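Local structure of protein Tube (Drosophila melanogaster, 1D2Z) at residues Y20-I25 and D124-D129; C31-M36 and Q69-I74; K41-Q46 and P57-K62; E10-E15 and N102-V107. The protein binds the kinase Pelle through its death domain, recruiting it to the plasma membrane and activating it by that interaction, in the Toll pathway that sets embryonic dorsoventral polarity. All coordinates share one frame; numbering follows the deposited sequence.

Contact 1: Y20-I25 and D124-D129; sequences YRLAKI and DFVALD
Phe125 is the bump of this helix pair, and Arg21, Leu22 and Ile25 form the hollow that takes it in. The ring stands off helix 124-129 with CG anti to the backbone N (chi1 174°) and projects at the flank of helix 20-25. Ile25 comes in obliquely, its CD1 4.2 Å from the centroid of the Phe125 ring in an off-centre CH-pi contact, while CB of Asp129, from Phe125's own helix, lies on the other side of the ring plane, over the face toward the rim. The far end of the ring is also filled: CZ of Phe125 is 3.7 Å from CB of Arg21 and sits over the middle of the guanidinium face, the two planes standing 86° apart, so that a ring edge meets a flat cation. Beside this, Leu22 packs its CB against CE2 of Phe125 at 3.9 Å and extends CD1 to CG2 of Val126, also at 3.9 Å. Arg21 bends at chi3 and closes the outer margin with a salt bridge from NH2 to OD1 of Asp129 at 2.8 Å. Both ends of that pair have second partners, Asp18 for Arg21 and Lys4 for Asp129. The axes of segments 20-25 and 124-129 run nearly antiparallel and come within 10.7 Å; with one aromatic seated between them, they join helices 16-27 and 120-130, the first and last of the death-domain six-helix bundle.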
loop_
_atom_site.group_PDB
_atom_site.type_symbol
_atom_site.label_atom_id
_atom_site.label_comp_id
_atom_site.label_asym_id
_atom_site.label_seq_id
_atom_site.Cartn_x
_atom_site.Cartn_y
_atom_site.Cartn_z
ATOM N N TYR B 20 -14.887 0.470 -4.912
ATOM C CA TYR B 20 -14.240 -0.299 -5.967
ATOM C C TYR B 20 -12.843 0.224 -6.292
ATOM O O TYR B 20 -11.931 -0.563 -6.550
ATOM C CB TYR B 20 -15.096 -0.326 -7.235
ATOM C CG TYR B 20 -14.507 -1.188 -8.330
ATOM C CD1 TYR B 20 -14.380 -2.568 -8.160
ATOM C CD2 TYR B 20 -14.043 -0.625 -9.518
ATOM C CE1 TYR B 20 -13.802 -3.364 -9.140
ATOM C CE2 TYR B 20 -13.461 -1.414 -10.508
ATOM C CZ TYR B 20 -13.346 -2.782 -10.309
ATOM O OH TYR B 20 -12.768 -3.576 -11.270
ATOM N N ARG B 21 -12.686 1.546 -6.317
ATOM C CA ARG B 21 -11.381 2.133 -6.601
ATOM C C ARG B 21 -10.415 1.752 -5.481
ATOM O O ARG B 21 -9.265 1.401 -5.739
ATOM C CB ARG B 21 -11.486 3.651 -6.771
ATOM C CG ARG B 21 -12.255 4.048 -8.030
ATOM C CD ARG B 21 -12.089 5.515 -8.371
ATOM N NE ARG B 21 -12.728 6.380 -7.387
ATOM C CZ ARG B 21 -12.401 7.653 -7.183
ATOM N NH1 ARG B 21 -11.431 8.221 -7.896
ATOM N NH2 ARG B 21 -13.049 8.360 -6.269
ATOM N N LEU B 22 -10.915 1.760 -4.247
ATOM C CA LEU B 22 -10.118 1.370 -3.085
ATOM C C LEU B 22 -9.748 -0.113 -3.209
ATOM O O LEU B 22 -8.608 -0.503 -2.947
ATOM C CB LEU B 22 -10.912 1.589 -1.792
ATOM C CG LEU B 22 -10.328 0.989 -0.504
ATOM C CD1 LEU B 22 -8.990 1.643 -0.154
ATOM C CD2 LEU B 22 -11.311 1.176 0.624
ATOM N N ALA B 23 -10.723 -0.926 -3.611
ATOM C CA ALA B 23 -10.527 -2.370 -3.768
ATOM C C ALA B 23 -9.385 -2.713 -4.720
ATOM O O ALA B 23 -8.546 -3.562 -4.404
ATOM C CB ALA B 23 -11.824 -3.037 -4.236
ATOM N N LYS B 24 -9.342 -2.052 -5.875
ATOM C CA LYS B 24 -8.286 -2.312 -6.853
ATOM C C LYS B 24 -6.900 -2.018 -6.286
ATOM O O LYS B 24 -5.917 -2.683 -6.627
ATOM C CB LYS B 24 -8.521 -1.523 -8.145
ATOM C CG LYS B 24 -9.760 -1.979 -8.918
ATOM C CD LYS B 24 -9.849 -3.515 -8.992
ATOM C CE LYS B 24 -8.699 -4.137 -9.782
ATOM N NZ LYS B 24 -8.634 -5.616 -9.556
ATOM N N ILE B 25 -6.832 -1.034 -5.399
ATOM C CA ILE B 25 -5.575 -0.677 -4.755
ATOM C C ILE B 25 -5.176 -1.817 -3.812
ATOM O O ILE B 25 -4.042 -2.299 -3.848
ATOM C CB ILE B 25 -5.722 0.649 -3.979
ATOM C CG1 ILE B 25 -6.056 1.777 -4.963
ATOM C CG2 ILE B 25 -4.441 0.960 -3.196
ATOM C CD1 ILE B 25 -6.262 3.116 -4.321
ATOM N N ASP B 124 -3.534 6.685 1.678
ATOM C CA ASP B 124 -3.428 8.005 1.035
ATOM C C ASP B 124 -4.678 8.285 0.204
ATOM O O ASP B 124 -5.170 9.417 0.154
ATOM C CB ASP B 124 -2.188 8.089 0.125
ATOM C CG ASP B 124 -0.876 8.050 0.899
ATOM O OD1 ASP B 124 -0.898 8.138 2.147
ATOM O OD2 ASP B 124 0.184 7.915 0.258
ATOM N N PHE B 125 -5.175 7.242 -0.454
ATOM C CA PHE B 125 -6.372 7.345 -1.278
ATOM C C PHE B 125 -7.584 7.675 -0.407
ATOM O O PHE B 125 -8.375 8.552 -0.745
ATOM C CB PHE B 125 -6.617 6.036 -2.032
ATOM C CG PHE B 125 -7.920 6.011 -2.790
ATOM C CD1 PHE B 125 -8.062 6.721 -3.980
ATOM C CD2 PHE B 125 -9.007 5.295 -2.302
ATOM C CE1 PHE B 125 -9.276 6.718 -4.675
ATOM C CE2 PHE B 125 -10.221 5.285 -2.987
ATOM C CZ PHE B 125 -10.355 5.999 -4.175
ATOM N N VAL B 126 -7.732 6.967 0.705
ATOM C CA VAL B 126 -8.849 7.204 1.611
ATOM C C VAL B 126 -8.775 8.600 2.233
ATOM O O VAL B 126 -9.793 9.284 2.363
ATOM C CB VAL B 126 -8.921 6.121 2.721
ATOM C CG1 VAL B 126 -9.915 6.528 3.810
ATOM C CG2 VAL B 126 -9.330 4.770 2.110
ATOM N N ALA B 127 -7.569 9.031 2.592
ATOM C CA ALA B 127 -7.387 10.349 3.200
ATOM C C ALA B 127 -7.733 11.480 2.234
ATOM O O ALA B 127 -8.521 12.367 2.559
ATOM C CB ALA B 127 -5.959 10.511 3.704
ATOM N N LEU B 128 -7.159 11.423 1.039
ATOM C CA LEU B 128 -7.387 12.450 0.031
ATOM C C LEU B 128 -8.775 12.406 -0.607
ATOM O O LEU B 128 -9.584 13.319 -0.419
ATOM C CB LEU B 128 -6.315 12.357 -1.056
ATOM C CG LEU B 128 -4.883 12.663 -0.618
ATOM C CD1 LEU B 128 -3.897 12.275 -1.709
ATOM C CD2 LEU B 128 -4.764 14.142 -0.281
ATOM N N ASP B 129 -9.053 11.324 -1.326
ATOM C CA ASP B 129 -10.318 11.156 -2.034
ATOM C C ASP B 129 -11.584 11.099 -1.175
ATOM O O ASP B 129 -12.581 11.738 -1.505
ATOM C CB ASP B 129 -10.241 9.921 -2.940
ATOM C CG ASP B 129 -11.343 9.890 -3.984
ATOM O OD1 ASP B 129 -12.437 9.366 -3.685
ATOM O OD2 ASP B 129 -11.105 10.378 -5.108
#

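Contact 2: C31-M36 and Q69-I74; sequences CWRKLM and QDVFQI
Val71 sits between Met36 and Trp32 and gives one methyl to each. Its CG1 lies 3.6 Å from CZ3 of Trp32, and its CG2 lies 3.9 Å from SD of Met36. Trp32 holds CG between the backbone N and the carbonyl carbon (chi1 60°), and its six-membered ring reaches helix 69-74 with CH2 leading; O of Val71 meets that edge in the ring plane, 3.6 Å from CH2. Ile74 covers one face of the indole, its CG2 4.1 Å from the six-membered centroid, while CG of Arg33 lies against the other. Met36, extended throughout, slides past Val71 in the opposite direction until CE comes within 3.6 Å of O of Asp70. Arg33 forms a salt bridge with Asp75, and OD2 of Asp70 accepts a hydrogen bond from N of Thr67. At 147°, the segments pack helix 31-38 against helix 68-80 of the death-domain bundle. The contact is therefore apolar, made by dispersion that includes the CH-pi contact of Ile74, and its fit depends on shape rather than on directed polar bonds.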
loop_
_atom_site.group_PDB
_atom_site.type_symbol
_atom_site.label_atom_id
_atom_site.label_comp_id
_atom_site.label_asym_id
_atom_site.label_seq_id
_atom_site.Cartn_x
_atom_site.Cartn_y
_atom_site.Cartn_z
ATOM N N CYS B 31 -2.873 -7.151 -0.713
ATOM C CA CYS B 31 -2.906 -6.390 0.533
ATOM C C CYS B 31 -4.199 -6.492 1.334
ATOM O O CYS B 31 -4.203 -6.220 2.533
ATOM C CB CYS B 31 -2.555 -4.923 0.283
ATOM S SG CYS B 31 -0.799 -4.653 -0.033
ATOM N N TRP B 32 -5.286 -6.900 0.682
ATOM C CA TRP B 32 -6.564 -7.047 1.376
ATOM C C TRP B 32 -6.419 -8.057 2.512
ATOM O O TRP B 32 -7.065 -7.927 3.555
ATOM C CB TRP B 32 -7.675 -7.482 0.412
ATOM C CG TRP B 32 -7.431 -8.794 -0.265
ATOM C CD1 TRP B 32 -6.772 -8.998 -1.439
ATOM C CD2 TRP B 32 -7.860 -10.086 0.184
ATOM N NE1 TRP B 32 -6.764 -10.333 -1.752
ATOM C CE2 TRP B 32 -7.427 -11.025 -0.775
ATOM C CE3 TRP B 32 -8.570 -10.540 1.303
ATOM C CZ2 TRP B 32 -7.681 -12.398 -0.656
ATOM C CZ3 TRP B 32 -8.825 -11.908 1.425
ATOM C CH2 TRP B 32 -8.379 -12.818 0.448
ATOM N N ARG B 33 -5.551 -9.051 2.312
ATOM C CA ARG B 33 -5.311 -10.069 3.332
ATOM C C ARG B 33 -4.701 -9.449 4.584
ATOM O O ARG B 33 -5.081 -9.790 5.704
ATOM C CB ARG B 33 -4.389 -11.179 2.809
ATOM C CG ARG B 33 -4.959 -11.971 1.655
ATOM C CD ARG B 33 -4.194 -13.268 1.435
ATOM N NE ARG B 33 -4.617 -13.923 0.201
ATOM C CZ ARG B 33 -3.810 -14.178 -0.824
ATOM N NH1 ARG B 33 -2.525 -13.848 -0.765
ATOM N NH2 ARG B 33 -4.302 -14.709 -1.938
ATOM N N LYS B 34 -3.767 -8.522 4.389
ATOM C CA LYS B 34 -3.107 -7.859 5.507
ATOM C C LYS B 34 -4.099 -7.035 6.324
ATOM O O LYS B 34 -4.060 -7.045 7.555
ATOM C CB LYS B 34 -1.968 -6.975 5.004
ATOM C CG LYS B 34 -0.924 -7.725 4.192
ATOM C CD LYS B 34 0.184 -6.792 3.739
ATOM C CE LYS B 34 1.162 -7.507 2.835
ATOM N NZ LYS B 34 2.338 -6.657 2.522
ATOM N N LEU B 35 -4.980 -6.311 5.638
ATOM C CA LEU B 35 -5.988 -5.502 6.319
ATOM C C LEU B 35 -6.981 -6.401 7.058
ATOM O O LEU B 35 -7.233 -6.212 8.248
ATOM C CB LEU B 35 -6.742 -4.620 5.313
ATOM C CG LEU B 35 -8.021 -3.911 5.789
ATOM C CD1 LEU B 35 -7.722 -2.936 6.920
ATOM C CD2 LEU B 35 -8.667 -3.184 4.620
ATOM N N MET B 36 -7.509 -7.398 6.352
ATOM C CA MET B 36 -8.499 -8.307 6.923
ATOM C C MET B 36 -8.016 -9.015 8.176
ATOM O O MET B 36 -8.771 -9.168 9.139
ATOM C CB MET B 36 -8.946 -9.338 5.888
ATOM C CG MET B 36 -10.117 -10.207 6.335
ATOM S SD MET B 36 -10.798 -11.184 4.993
ATOM C CE MET B 36 -12.132 -12.044 5.853
ATOM N N GLN B 69 -8.774 -18.475 8.240
ATOM C CA GLN B 69 -9.797 -19.297 7.603
ATOM C C GLN B 69 -10.856 -18.449 6.907
ATOM O O GLN B 69 -11.347 -18.814 5.835
ATOM C CB GLN B 69 -10.456 -20.217 8.637
ATOM C CG GLN B 69 -9.462 -21.068 9.426
ATOM C CD GLN B 69 -10.127 -22.192 10.204
ATOM O OE1 GLN B 69 -11.226 -22.034 10.741
ATOM N NE2 GLN B 69 -9.462 -23.343 10.261
ATOM N N ASP B 70 -11.223 -17.328 7.525
ATOM C CA ASP B 70 -12.216 -16.427 6.943
ATOM C C ASP B 70 -11.632 -15.792 5.686
ATOM O O ASP B 70 -12.355 -15.484 4.736
ATOM C CB ASP B 70 -12.621 -15.342 7.944
ATOM C CG ASP B 70 -13.314 -15.907 9.168
ATOM O OD1 ASP B 70 -14.483 -16.334 9.046
ATOM O OD2 ASP B 70 -12.688 -15.922 10.250
ATOM N N VAL B 71 -10.312 -15.625 5.689
ATOM C CA VAL B 71 -9.594 -15.053 4.555
ATOM C C VAL B 71 -9.649 -16.007 3.357
ATOM O O VAL B 71 -9.785 -15.568 2.214
ATOM C CB VAL B 71 -8.122 -14.757 4.930
ATOM C CG1 VAL B 71 -7.368 -14.193 3.739
ATOM C CG2 VAL B 71 -8.064 -13.774 6.096
ATOM N N PHE B 72 -9.590 -17.311 3.632
ATOM C CA PHE B 72 -9.633 -18.337 2.590
ATOM C C PHE B 72 -10.938 -18.347 1.799
ATOM O O PHE B 72 -10.919 -18.518 0.580
ATOM C CB PHE B 72 -9.385 -19.727 3.190
ATOM C CG PHE B 72 -9.590 -20.864 2.211
ATOM C CD1 PHE B 72 -8.599 -21.201 1.292
ATOM C CD2 PHE B 72 -10.779 -21.595 2.210
ATOM C CE1 PHE B 72 -8.788 -22.248 0.387
ATOM C CE2 PHE B 72 -10.978 -22.644 1.308
ATOM C CZ PHE B 72 -9.981 -22.971 0.396
ATOM N N GLN B 73 -12.066 -18.197 2.491
ATOM C CA GLN B 73 -13.372 -18.200 1.835
ATOM C C GLN B 73 -13.427 -17.185 0.703
ATOM O O GLN B 73 -14.079 -17.419 -0.319
ATOM C CB GLN B 73 -14.490 -17.923 2.838
ATOM C CG GLN B 73 -14.593 -18.955 3.947
ATOM C CD GLN B 73 -15.800 -18.736 4.837
ATOM O OE1 GLN B 73 -16.547 -19.672 5.122
ATOM N NE2 GLN B 73 -16.000 -17.498 5.280
ATOM N N ILE B 74 -12.737 -16.061 0.892
ATOM C CA ILE B 74 -12.676 -15.011 -0.120
ATOM C C ILE B 74 -11.833 -15.536 -1.284
ATOM O O ILE B 74 -12.234 -15.431 -2.444
ATOM C CB ILE B 74 -12.034 -13.707 0.440
ATOM C CG1 ILE B 74 -12.837 -13.177 1.634
ATOM C CG2 ILE B 74 -11.962 -12.644 -0.653
ATOM C CD1 ILE B 74 -14.246 -12.726 1.287
#

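Contact 3: K41-Q46 and P57-K62; sequences KGMDVQ and PAEIKK
The backbone of Lys41 comes up to that of Lys62, their CA atoms 5.8 Å apart, and Gly42 next turns through a left-handed conformation, with the positive phi that glycine readily adopts. That turn presents O of Gly42 to the ammonium group of Lys62. The Lys62 chain bends at chi3 (-69°), and NZ donates to O of Gly42 at 2.8 Å, coming from above the carbonyl plane by 44°. The same NZ forms a salt bridge with OE1 of Glu59, 2.9 Å away, meeting the carboxylate on its syn side. Glu59 is itself folded at chi2 (-55°), and its OE1 lies 3.5 Å from CG of Met43, the two side chains crossing at about a right angle. The second carboxylate oxygen is engaged as well: a water donates to OE2 of Glu59 at 2.9 Å and accepts from N of Asp44 at 3.0 Å. On the other flank, the extended Lys41 lays its aliphatic chain beside the backbone, with CD 3.5 Å from O of Lys62. Deeper in, Met43 packs on Val109 of helix 107-116. At the surface of the death domain, the contact thus links the loop between helices 31-38 and 45-49, where Asp44 centres an inverse gamma turn, to helix 56-59 and Lys62 beyond. One ammonium group bridges a backbone carbonyl and a carboxylate, and its closeness probably stabilises the ionised form of Glu59.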
loop_
_atom_site.group_PDB
_atom_site.type_symbol
_atom_site.label_atom_id
_atom_site.label_comp_id
_atom_site.label_asym_id
_atom_site.label_seq_id
_atom_site.Cartn_x
_atom_site.Cartn_y
_atom_site.Cartn_z
ATOM N N LYS B 41 -11.481 -7.221 16.927
ATOM C CA LYS B 41 -12.811 -7.718 17.232
ATOM C C LYS B 41 -13.482 -6.826 18.275
ATOM O O LYS B 41 -12.818 -6.275 19.155
ATOM C CB LYS B 41 -12.713 -9.152 17.761
ATOM C CG LYS B 41 -14.042 -9.787 18.128
ATOM C CD LYS B 41 -13.821 -11.112 18.840
ATOM C CE LYS B 41 -15.098 -11.612 19.489
ATOM N NZ LYS B 41 -14.834 -12.778 20.376
ATOM N N GLY B 42 -14.792 -6.656 18.134
ATOM C CA GLY B 42 -15.557 -5.870 19.087
ATOM C C GLY B 42 -15.168 -4.425 19.325
ATOM O O GLY B 42 -15.107 -3.977 20.473
ATOM N N MET B 43 -14.912 -3.690 18.250
ATOM C CA MET B 43 -14.561 -2.281 18.370
ATOM C C MET B 43 -15.810 -1.420 18.507
ATOM O O MET B 43 -16.863 -1.741 17.952
ATOM C CB MET B 43 -13.823 -1.785 17.125
ATOM C CG MET B 43 -12.392 -2.237 16.957
ATOM S SD MET B 43 -11.695 -1.423 15.506
ATOM C CE MET B 43 -12.357 -2.456 14.191
ATOM N N ASP B 44 -15.681 -0.329 19.256
ATOM C CA ASP B 44 -16.761 0.635 19.405
ATOM C C ASP B 44 -16.423 1.559 18.235
ATOM O O ASP B 44 -15.754 2.580 18.400
ATOM C CB ASP B 44 -16.642 1.369 20.749
ATOM C CG ASP B 44 -17.784 2.356 20.997
ATOM O OD1 ASP B 44 -18.539 2.680 20.052
ATOM O OD2 ASP B 44 -17.913 2.821 22.153
ATOM N N VAL B 45 -16.813 1.118 17.043
ATOM C CA VAL B 45 -16.556 1.812 15.784
ATOM C C VAL B 45 -16.670 3.329 15.787
ATOM O O VAL B 45 -15.754 4.015 15.337
ATOM C CB VAL B 45 -17.433 1.234 14.656
ATOM C CG1 VAL B 45 -17.280 2.046 13.389
ATOM C CG2 VAL B 45 -17.041 -0.199 14.394
ATOM N N GLN B 46 -17.792 3.848 16.271
ATOM C CA GLN B 46 -17.994 5.292 16.307
ATOM C C GLN B 46 -16.953 5.988 17.182
ATOM O O GLN B 46 -16.401 7.018 16.800
ATOM C CB GLN B 46 -19.419 5.625 16.766
ATOM C CG GLN B 46 -20.500 5.271 15.733
ATOM C CD GLN B 46 -20.356 6.050 14.427
ATOM O OE1 GLN B 46 -20.068 7.248 14.433
ATOM N NE2 GLN B 46 -20.555 5.369 13.301
ATOM N N PRO B 57 -3.211 -1.394 19.799
ATOM C CA PRO B 57 -2.780 -2.320 20.852
ATOM C C PRO B 57 -3.888 -2.577 21.879
ATOM O O PRO B 57 -4.085 -3.706 22.311
ATOM C CB PRO B 57 -1.591 -1.589 21.475
ATOM C CG PRO B 57 -1.008 -0.875 20.302
ATOM C CD PRO B 57 -2.238 -0.294 19.654
ATOM N N ALA B 58 -4.626 -1.534 22.242
ATOM C CA ALA B 58 -5.713 -1.686 23.204
ATOM C C ALA B 58 -6.872 -2.482 22.601
ATOM O O ALA B 58 -7.412 -3.389 23.242
ATOM C CB ALA B 58 -6.192 -0.326 23.687
ATOM N N GLU B 59 -7.207 -2.180 21.347
ATOM C CA GLU B 59 -8.302 -2.857 20.656
ATOM C C GLU B 59 -8.109 -4.352 20.403
ATOM O O GLU B 59 -9.075 -5.115 20.448
ATOM C CB GLU B 59 -8.629 -2.157 19.330
ATOM C CG GLU B 59 -9.259 -0.775 19.472
ATOM C CD GLU B 59 -10.519 -0.771 20.328
ATOM O OE1 GLU B 59 -11.326 -1.723 20.238
ATOM O OE2 GLU B 59 -10.707 0.196 21.094
ATOM N N ILE B 60 -6.870 -4.774 20.155
ATOM C CA ILE B 60 -6.596 -6.181 19.869
ATOM C C ILE B 60 -6.621 -7.135 21.062
ATOM O O ILE B 60 -6.556 -8.356 20.888
ATOM C CB ILE B 60 -5.292 -6.360 19.070
ATOM C CG1 ILE B 60 -4.096 -5.826 19.859
ATOM C CG2 ILE B 60 -5.427 -5.671 17.716
ATOM C CD1 ILE B 60 -2.776 -5.921 19.117
ATOM N N LYS B 61 -6.740 -6.584 22.268
ATOM C CA LYS B 61 -6.807 -7.405 23.475
ATOM C C LYS B 61 -8.070 -8.264 23.394
ATOM O O LYS B 61 -8.122 -9.371 23.932
ATOM C CB LYS B 61 -6.841 -6.523 24.727
ATOM C CG LYS B 61 -5.606 -5.649 24.900
ATOM C CD LYS B 61 -5.619 -4.917 26.231
ATOM C CE LYS B 61 -4.409 -3.996 26.381
ATOM N NZ LYS B 61 -3.116 -4.737 26.331
ATOM N N LYS B 62 -9.067 -7.753 22.674
ATOM C CA LYS B 62 -10.331 -8.450 22.476
ATOM C C LYS B 62 -10.236 -9.439 21.314
ATOM O O LYS B 62 -11.226 -10.069 20.943
ATOM C CB LYS B 62 -11.450 -7.435 22.237
ATOM C CG LYS B 62 -11.785 -6.611 23.480
ATOM C CD LYS B 62 -12.745 -5.469 23.183
ATOM C CE LYS B 62 -12.084 -4.400 22.327
ATOM N NZ LYS B 62 -12.975 -3.225 22.118
HETATM O O HOH W 1 -13.600 0.245 21.290
#

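Contact 4: E10-E15 and N102-V107; sequences ELRRVE and NERPTV
Glu10 and Thr106 form a single beta bridge, a strand-like, non-hydrogen-bonded pair between two loops of an otherwise helical death domain. The flanking hydrogen bond from N of Leu11 to O of Pro105 is 2.9 Å long and nearly straight at 170°; backbone bonding of Val107 with Thr9, on the other side, completes the bridge. Leu11 straddles the partner loop, CD1 resting on CB of Pro105 and CD2 4.0 Å from CG2 of Val107, which also receives CG2 of Val14. Glu10 is extended beyond CG and brings OE2 to 3.3 Å from CB of Arg104, a water joining that oxygen to O of Arg104. Arg12 starts with CG between the backbone N and the carbonyl carbon (chi1 60°), then runs straight to NE, bound at 3.0 Å by OE1 of Glu10. Thr106, N-cap of helix 107-116, hydrogen-bonds OG1 to Ser49 OG and weakly caps N of Val109. Arg104, bent at chi2 (-79°), places its NE, buried without a polar partner, 3.7 Å from CZ of Arg12, over that guanidinium's centre.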
loop_
_atom_site.group_PDB
_atom_site.type_symbol
_atom_site.label_atom_id
_atom_site.label_comp_id
_atom_site.label_asym_id
_atom_site.label_seq_id
_atom_site.Cartn_x
_atom_site.Cartn_y
_atom_site.Cartn_z
ATOM N N GLU B 10 -20.235 5.075 7.498
ATOM C CA GLU B 10 -20.052 3.630 7.426
ATOM C C GLU B 10 -19.647 3.234 6.011
ATOM O O GLU B 10 -20.101 3.839 5.041
ATOM C CB GLU B 10 -21.330 2.909 7.840
ATOM C CG GLU B 10 -21.766 3.228 9.261
ATOM C CD GLU B 10 -23.032 2.499 9.669
ATOM O OE1 GLU B 10 -23.954 2.382 8.833
ATOM O OE2 GLU B 10 -23.107 2.048 10.831
ATOM N N LEU B 11 -18.774 2.234 5.902
ATOM C CA LEU B 11 -18.294 1.778 4.600
ATOM C C LEU B 11 -19.425 1.369 3.661
ATOM O O LEU B 11 -19.338 1.590 2.453
ATOM C CB LEU B 11 -17.287 0.633 4.760
ATOM C CG LEU B 11 -16.009 0.969 5.538
ATOM C CD1 LEU B 11 -15.064 -0.224 5.517
ATOM C CD2 LEU B 11 -15.336 2.196 4.936
ATOM N N ARG B 12 -20.489 0.800 4.217
ATOM C CA ARG B 12 -21.636 0.385 3.408
ATOM C C ARG B 12 -22.383 1.581 2.811
ATOM O O ARG B 12 -23.142 1.427 1.856
ATOM C CB ARG B 12 -22.599 -0.478 4.228
ATOM C CG ARG B 12 -23.177 0.204 5.448
ATOM C CD ARG B 12 -24.188 -0.688 6.140
ATOM N NE ARG B 12 -24.581 -0.151 7.438
ATOM C CZ ARG B 12 -25.790 -0.283 7.977
ATOM N NH1 ARG B 12 -26.748 -0.936 7.331
ATOM N NH2 ARG B 12 -26.034 0.224 9.180
ATOM N N ARG B 13 -22.150 2.768 3.370
ATOM C CA ARG B 13 -22.790 3.993 2.896
ATOM C C ARG B 13 -21.958 4.670 1.816
ATOM O O ARG B 13 -22.427 5.592 1.151
ATOM C CB ARG B 13 -23.009 4.974 4.053
ATOM C CG ARG B 13 -23.882 4.452 5.182
ATOM C CD ARG B 13 -25.285 4.134 4.713
ATOM N NE ARG B 13 -26.223 4.078 5.834
ATOM C CZ ARG B 13 -27.336 3.350 5.849
ATOM N NH1 ARG B 13 -27.661 2.600 4.802
ATOM N NH2 ARG B 13 -28.135 3.387 6.908
ATOM N N VAL B 14 -20.706 4.245 1.674
ATOM C CA VAL B 14 -19.822 4.805 0.660
ATOM C C VAL B 14 -20.285 4.308 -0.701
ATOM O O VAL B 14 -20.715 3.162 -0.837
ATOM C CB VAL B 14 -18.351 4.387 0.895
ATOM C CG1 VAL B 14 -17.473 4.849 -0.256
ATOM C CG2 VAL B 14 -17.847 4.968 2.210
ATOM N N GLU B 15 -20.211 5.181 -1.700
ATOM C CA GLU B 15 -20.629 4.839 -3.048
ATOM C C GLU B 15 -19.854 3.615 -3.526
ATOM O O GLU B 15 -18.631 3.541 -3.371
ATOM C CB GLU B 15 -20.407 6.028 -3.980
ATOM C CG GLU B 15 -21.281 6.026 -5.222
ATOM C CD GLU B 15 -21.337 7.392 -5.882
ATOM O OE1 GLU B 15 -21.971 8.301 -5.300
ATOM O OE2 GLU B 15 -20.746 7.561 -6.973
ATOM N N ASN B 102 -23.320 -0.633 16.671
ATOM C CA ASN B 102 -22.199 0.256 16.389
ATOM C C ASN B 102 -20.962 -0.592 16.111
ATOM O O ASN B 102 -19.884 -0.346 16.658
ATOM C CB ASN B 102 -21.951 1.193 17.577
ATOM C CG ASN B 102 -23.134 2.107 17.858
ATOM O OD1 ASN B 102 -23.372 3.076 17.132
ATOM N ND2 ASN B 102 -23.879 1.801 18.915
ATOM N N GLU B 103 -21.139 -1.602 15.263
ATOM C CA GLU B 103 -20.059 -2.506 14.900
ATOM C C GLU B 103 -19.716 -2.387 13.416
ATOM O O GLU B 103 -18.651 -2.828 12.983
ATOM C CB GLU B 103 -20.447 -3.943 15.259
ATOM C CG GLU B 103 -19.345 -4.985 15.074
ATOM C CD GLU B 103 -18.201 -4.856 16.065
ATOM O OE1 GLU B 103 -18.400 -4.283 17.158
ATOM O OE2 GLU B 103 -17.099 -5.351 15.749
ATOM N N ARG B 104 -20.613 -1.771 12.646
ATOM C CA ARG B 104 -20.408 -1.572 11.210
ATOM C C ARG B 104 -19.197 -0.667 10.999
ATOM O O ARG B 104 -19.193 0.482 11.440
ATOM C CB ARG B 104 -21.631 -0.901 10.586
ATOM C CG ARG B 104 -22.927 -1.678 10.697
ATOM C CD ARG B 104 -22.996 -2.790 9.672
ATOM N NE ARG B 104 -24.355 -3.313 9.540
ATOM C CZ ARG B 104 -24.945 -4.108 10.426
ATOM N NH1 ARG B 104 -24.298 -4.487 11.520
ATOM N NH2 ARG B 104 -26.187 -4.523 10.220
ATOM N N PRO B 105 -18.171 -1.160 10.288
ATOM C CA PRO B 105 -16.958 -0.376 10.033
ATOM C C PRO B 105 -17.190 0.947 9.309
ATOM O O PRO B 105 -18.074 1.062 8.461
ATOM C CB PRO B 105 -16.104 -1.334 9.210
ATOM C CG PRO B 105 -17.121 -2.182 8.509
ATOM C CD PRO B 105 -18.096 -2.465 9.609
ATOM N N THR B 106 -16.363 1.932 9.648
ATOM C CA THR B 106 -16.437 3.267 9.069
ATOM C C THR B 106 -15.145 3.643 8.345
ATOM O O THR B 106 -14.128 2.958 8.473
ATOM C CB THR B 106 -16.685 4.318 10.165
ATOM O OG1 THR B 106 -15.675 4.191 11.175
ATOM C CG2 THR B 106 -18.071 4.133 10.798
ATOM N N VAL B 107 -15.195 4.755 7.614
ATOM C CA VAL B 107 -14.051 5.275 6.872
ATOM C C VAL B 107 -12.881 5.617 7.804
ATOM O O VAL B 107 -11.716 5.438 7.437
ATOM C CB VAL B 107 -14.436 6.546 6.068
ATOM C CG1 VAL B 107 -13.198 7.181 5.440
ATOM C CG2 VAL B 107 -15.450 6.200 4.978
HETATM O O HOH W 2 -20.613 2.495 12.770
HETATM O O HOH W 3 -20.172 -0.391 7.060
#

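Contact 4 is the hub of the set. It touches contact 1, where CG1 of Val107 lies 3.7 Å from CG1 of Val126, and contact 3, where CG1 of Val45 comes within 3.4 Å of CG2 of Thr106. Contacts 1 and 3 themselves stand on opposite sides of the chain's centre, their centres about 24 Å apart. Contact 2 touches none of the others; its nearest atoms are about 5 Å from those of contact 1, whose helix 16-27 precedes helix 31-38. Contacts 1 and 2 also border the partner chain: Asp124 is hydrogen-bonded to Asn74, and Lys34 to Gln72, of the Pelle death domain, from residues outside the packing described.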